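Large adhesion protein (Lap) involved in biofilm formation (Marinobacter hydrocarbonoclasticus, PDB 6XI3) probably helps the bacterium form biofilms, its tandem Ig-like beta-sandwich repeats, with calcium bound at the linkers, forming an extended region of the adhesin. Local coordinates at residues A[27-35]-A[45-53]. Sequence-based numbering, arbitrary orientation.
With EDO (1,2-ethanediol), chain K.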
ATOM      1  N   ALA A  27      11.049  -9.162 -78.753  1.00 71.52           N
ATOM      2  CA  ALA A  27      11.167  -9.871 -77.429  1.00 70.16           C
ATOM      3  C   ALA A  27       9.861  -9.699 -76.635  1.00 60.01           C
ATOM      4  O   ALA A  27       9.377  -8.542 -76.510  1.00 56.28           O
ATOM      5  CB  ALA A  27      12.364  -9.366 -76.655  1.00 69.78           C
ATOM      6  N   GLY A  28       9.285 -10.806 -76.154  1.00 44.78           N
ATOM      7  CA  GLY A  28       8.024 -10.766 -75.391  1.00 41.58           C
ATOM      8  C   GLY A  28       8.194 -10.001 -74.091  1.00 37.57           C
ATOM      9  O   GLY A  28       9.224 -10.193 -73.441  1.00 36.43           O
ATOM     10  N   ALA A  29       7.240  -9.156 -73.697  1.00 34.84           N
ATOM     11  CA  ALA A  29       7.342  -8.416 -72.404  1.00 31.45           C
ATOM     12  C   ALA A  29       5.953  -8.282 -71.775  1.00 30.39           C
ATOM     13  O   ALA A  29       4.945  -8.269 -72.503  1.00 27.46           O
ATOM     14  CB  ALA A  29       8.021  -7.075 -72.607  1.00 31.74           C
ATOM     15  N   LEU A  30       5.898  -8.278 -70.450  1.00 25.76           N
ATOM     16  CA  LEU A  30       4.650  -8.054 -69.694  1.00 26.73           C
ATOM     17  C   LEU A  30       4.966  -7.090 -68.558  1.00 27.12           C
ATOM     18  O   LEU A  30       6.006  -7.281 -67.893  1.00 28.32           O
ATOM     19  CB  LEU A  30       4.122  -9.402 -69.188  1.00 27.52           C
ATOM     20  CG  LEU A  30       2.994  -9.386 -68.161  1.00 27.30           C
ATOM     21  CD1 LEU A  30       1.731  -8.823 -68.765  1.00 26.10           C
ATOM     22  CD2 LEU A  30       2.748 -10.805 -67.676  1.00 31.36           C
ATOM     23  N   THR A  31       4.089  -6.115 -68.333  1.00 26.41           N
ATOM     24  CA  THR A  31       4.108  -5.273 -67.100  1.00 25.61           C
ATOM     25  C   THR A  31       2.762  -5.392 -66.406  1.00 25.28           C
ATOM     26  O   THR A  31       1.715  -5.547 -67.101  1.00 25.84           O
ATOM     27  CB  THR A  31       4.395  -3.786 -67.369  1.00 27.57           C
ATOM     28  OG1 THR A  31       3.258  -3.261 -68.057  1.00 30.38           O
ATOM     29  CG2 THR A  31       5.654  -3.541 -68.181  1.00 31.41           C
ATOM     30  N   VAL A  32       2.772  -5.179 -65.094  1.00 26.42           N
ATOM     31  CA  VAL A  32       1.522  -5.025 -64.318  1.00 24.34           C
ATOM     32  C   VAL A  32       1.735  -3.864 -63.342  1.00 27.55           C
ATOM     33  O   VAL A  32       2.852  -3.709 -62.864  1.00 26.17           O
ATOM     34  CB  VAL A  32       1.160  -6.349 -63.631  1.00 24.47           C
ATOM     35  CG1 VAL A  32       2.151  -6.704 -62.520  1.00 22.34           C
ATOM     36  CG2 VAL A  32      -0.268  -6.345 -63.130  1.00 25.28           C
ATOM     37  N   SER A  33       0.709  -3.053 -63.087  1.00 27.33           N
ATOM     38  CA  SER A  33       0.749  -2.008 -62.039  1.00 28.31           C
ATOM     39  C   SER A  33      -0.493  -2.171 -61.197  1.00 27.10           C
ATOM     40  O   SER A  33      -1.519  -2.535 -61.758  1.00 24.20           O
ATOM     41  CB  SER A  33       0.879  -0.598 -62.574  1.00 30.34           C
ATOM     42  OG  SER A  33      -0.158  -0.332 -63.475  1.00 43.02           O
ATOM     43  N   LEU A  34      -0.349  -1.923 -59.894  1.00 26.16           N
ATOM     44  CA  LEU A  34      -1.486  -1.809 -58.962  1.00 29.10           C
ATOM     45  C   LEU A  34      -1.821  -0.317 -58.892  1.00 29.18           C
ATOM     46  O   LEU A  34      -1.055   0.421 -58.298  1.00 32.70           O
ATOM     47  CB  LEU A  34      -1.060  -2.413 -57.631  1.00 27.39           C
ATOM     48  CG  LEU A  34      -2.067  -2.285 -56.496  1.00 28.09           C
ATOM     49  CD1 LEU A  34      -3.362  -3.027 -56.809  1.00 27.00           C
ATOM     50  CD2 LEU A  34      -1.445  -2.807 -55.220  1.00 27.02           C
ATOM     51  N   ASP A  35      -2.878   0.112 -59.571  1.00 28.57           N
ATOM     52  CA  ASP A  35      -3.166   1.553 -59.765  1.00 28.78           C
ATOM     53  C   ASP A  35      -3.844   2.123 -58.532  1.00 30.32           C
ATOM     54  O   ASP A  35      -3.524   3.254 -58.176  1.00 32.55           O
ATOM     55  CB  ASP A  35      -4.020   1.770 -60.989  1.00 28.75           C
ATOM     56  CG  ASP A  35      -3.279   1.255 -62.209  1.00 31.88           C
ATOM     57  OD1 ASP A  35      -2.066   1.500 -62.287  1.00 33.79           O
ATOM     58  OD2 ASP A  35      -3.914   0.630 -63.036  1.00 30.48           O
ATOM     59  N   ASN A  45      -7.707  -1.811 -58.439  1.00 25.36           N
ATOM     60  CA  ASN A  45      -7.655  -1.592 -59.903  1.00 25.43           C
ATOM     61  C   ASN A  45      -6.224  -1.870 -60.338  1.00 24.53           C
ATOM     62  O   ASN A  45      -5.254  -1.345 -59.662  1.00 23.53           O
ATOM     63  CB  ASN A  45      -8.111  -0.193 -60.306  1.00 27.97           C
ATOM     64  CG  ASN A  45      -9.476   0.190 -59.769  1.00 28.95           C
ATOM     65  OD1 ASN A  45     -10.249  -0.664 -59.310  1.00 26.00           O
ATOM     66  ND2 ASN A  45      -9.785   1.481 -59.883  1.00 26.51           N
ATOM     67  N   LEU A  46      -6.112  -2.691 -61.387  1.00 24.89           N
ATOM     68  CA  LEU A  46      -4.842  -3.150 -61.999  1.00 27.90           C
ATOM     69  C   LEU A  46      -4.856  -2.762 -63.472  1.00 25.52           C
ATOM     70  O   LEU A  46      -5.932  -2.812 -64.078  1.00 26.20           O
ATOM     71  CB  LEU A  46      -4.783  -4.677 -61.962  1.00 33.75           C
ATOM     72  CG  LEU A  46      -5.051  -5.331 -60.628  1.00 37.79           C
ATOM     73  CD1 LEU A  46      -5.220  -6.815 -60.814  1.00 42.08           C
ATOM     74  CD2 LEU A  46      -3.912  -5.042 -59.679  1.00 45.14           C
ATOM     75  N   SER A  47      -3.681  -2.562 -64.045  1.00 26.41           N
ATOM     76  CA  SER A  47      -3.503  -2.459 -65.507  1.00 23.66           C
ATOM     77  C   SER A  47      -2.130  -3.003 -65.906  1.00 24.22           C
ATOM     78  O   SER A  47      -1.272  -3.254 -65.034  1.00 26.90           O
ATOM     79  CB  SER A  47      -3.714  -1.030 -65.972  1.00 24.28           C
ATOM     80  OG  SER A  47      -2.854  -0.134 -65.283  1.00 25.14           O
ATOM     81  N   GLY A  48      -1.926  -3.191 -67.202  1.00 26.25           N
ATOM     82  CA  GLY A  48      -0.565  -3.418 -67.705  1.00 24.62           C
ATOM     83  C   GLY A  48      -0.492  -3.311 -69.207  1.00 22.84           C
ATOM     84  O   GLY A  48      -1.497  -2.863 -69.873  1.00 21.16           O
ATOM     85  N   THR A  49       0.660  -3.711 -69.708  1.00 21.91           N
ATOM     86  CA  THR A  49       1.044  -3.664 -71.135  1.00 24.47           C
ATOM     87  C   THR A  49       1.694  -4.992 -71.479  1.00 24.34           C
ATOM     88  O   THR A  49       2.247  -5.653 -70.575  1.00 25.33           O
ATOM     89  CB  THR A  49       2.002  -2.496 -71.424  1.00 26.38           C
ATOM     90  OG1 THR A  49       3.210  -2.776 -70.707  1.00 28.51           O
ATOM     91  CG2 THR A  49       1.419  -1.161 -71.012  1.00 27.31           C
ATOM     92  N   THR A  50       1.709  -5.309 -72.769  1.00 24.10           N
ATOM     93  CA  THR A  50       2.381  -6.505 -73.309  1.00 24.90           C
ATOM     94  C   THR A  50       3.032  -6.119 -74.613  1.00 24.75           C
ATOM     95  O   THR A  50       2.536  -5.191 -75.237  1.00 23.37           O
ATOM     96  CB  THR A  50       1.427  -7.682 -73.549  1.00 24.19           C
ATOM     97  OG1 THR A  50       0.442  -7.265 -74.509  1.00 23.88           O
ATOM     98  CG2 THR A  50       0.803  -8.172 -72.273  1.00 24.93           C
ATOM     99  N   THR A  51       4.083  -6.842 -74.963  1.00 26.43           N
ATOM    100  CA  THR A  51       4.757  -6.793 -76.283  1.00 27.84           C
ATOM    101  C   THR A  51       4.769  -8.228 -76.783  1.00 25.54           C
ATOM    102  O   THR A  51       5.126  -9.115 -75.966  1.00 24.42           O
ATOM    103  CB  THR A  51       6.180  -6.217 -76.176  1.00 32.80           C
ATOM    104  OG1 THR A  51       6.111  -4.954 -75.519  1.00 41.86           O
ATOM    105  CG2 THR A  51       6.831  -6.003 -77.523  1.00 35.05           C
ATOM    106  N   ASP A  52       4.364  -8.445 -78.032  1.00 25.94           N
ATOM    107  CA  ASP A  52       4.473  -9.757 -78.707  1.00 31.29           C
ATOM    108  C   ASP A  52       3.580 -10.764 -78.001  1.00 30.75           C
ATOM    109  O   ASP A  52       3.895 -11.956 -78.104  1.00 27.32           O
ATOM    110  CB  ASP A  52       5.894 -10.328 -78.658  1.00 37.89           C
ATOM    111  CG  ASP A  52       6.852  -9.586 -79.558  1.00 51.66           C
ATOM    112  OD1 ASP A  52       6.375  -8.771 -80.378  1.00 58.93           O
ATOM    113  OD2 ASP A  52       8.074  -9.816 -79.421  1.00 65.50           O
ATOM    114  N   VAL A  53       2.532 -10.305 -77.322  1.00 24.68           N
ATOM    115  CA  VAL A  53       1.407 -11.176 -76.881  1.00 26.07           C
ATOM    116  C   VAL A  53       0.234 -10.903 -77.825  1.00 25.73           C
ATOM    117  O   VAL A  53      -0.067  -9.709 -78.083  1.00 27.54           O
ATOM    118  CB  VAL A  53       1.028 -10.927 -75.408  1.00 27.48           C
ATOM    119  CG1 VAL A  53      -0.153 -11.778 -74.983  1.00 28.54           C
ATOM    120  CG2 VAL A  53       2.215 -11.127 -74.460  1.00 26.86           C
TER
HETATM  121  C1  EDO K 510       5.584  -2.867 -60.948  1.00 43.55           C
HETATM  122  O1  EDO K 510       4.660  -1.797 -60.749  1.00 44.72           O
HETATM  123  C2  EDO K 510       5.246  -3.776 -62.111  1.00 36.60           C
HETATM  124  O2  EDO K 510       5.601  -3.265 -63.405  1.00 48.53           O
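Ala29 to Asp35 and Asn45 to Thr51 run antiparallel as the two arms of a beta hairpin, their axes 4.6 Å apart at closest approach and their directions 159° apart. Pairs of backbone hydrogen bonds join Ala29 to Thr51 and Ser33 to Ser47, the shortest of them Ser33 N to Ser47 O at 2.8 Å. On the face carrying Thr31 and Ser33 the contact is largely polar. The hydroxyls Thr31 OG1 and Thr49 OG1 hydrogen-bond at 2.7 Å; each sits between its own backbone N and carbonyl carbon (chi1 69° and 65°), which turns the two oxygens to one another while the methyls stand beside the backbone nitrogens. Further along, Ser47 OG donates to the syn lone pair of Asp35 OD2 at 2.6 Å, and Ser33 OG donates to Asp35 OD1 at 2.9 Å, also from the syn side but out of the carboxylate plane. Two serines, one from each strand, thus grip both oxygens of one carboxylate and limit its rotation. The other face is mainly apolar: Leu34 CD1 meets Leu46 CD2 at 3.5 Å, and Leu30 CD1 touches Thr50 CG2 at 3.7 Å. Leu30 and Val32 also pack on Ala102 of strand 96-105, in the opposing sheet, and Leu46 on Val100, whereas Thr50 OG1 is hydrogen-bonded to Gly81 O. The hairpin therefore illustrates how an Ig-like sandwich divides its chemistry: Leu30, Val32 and Leu46 face the core, while hydroxyls and a carboxylate, probably ionised and stabilised by its two serine donors, tie the strands together on the outer face.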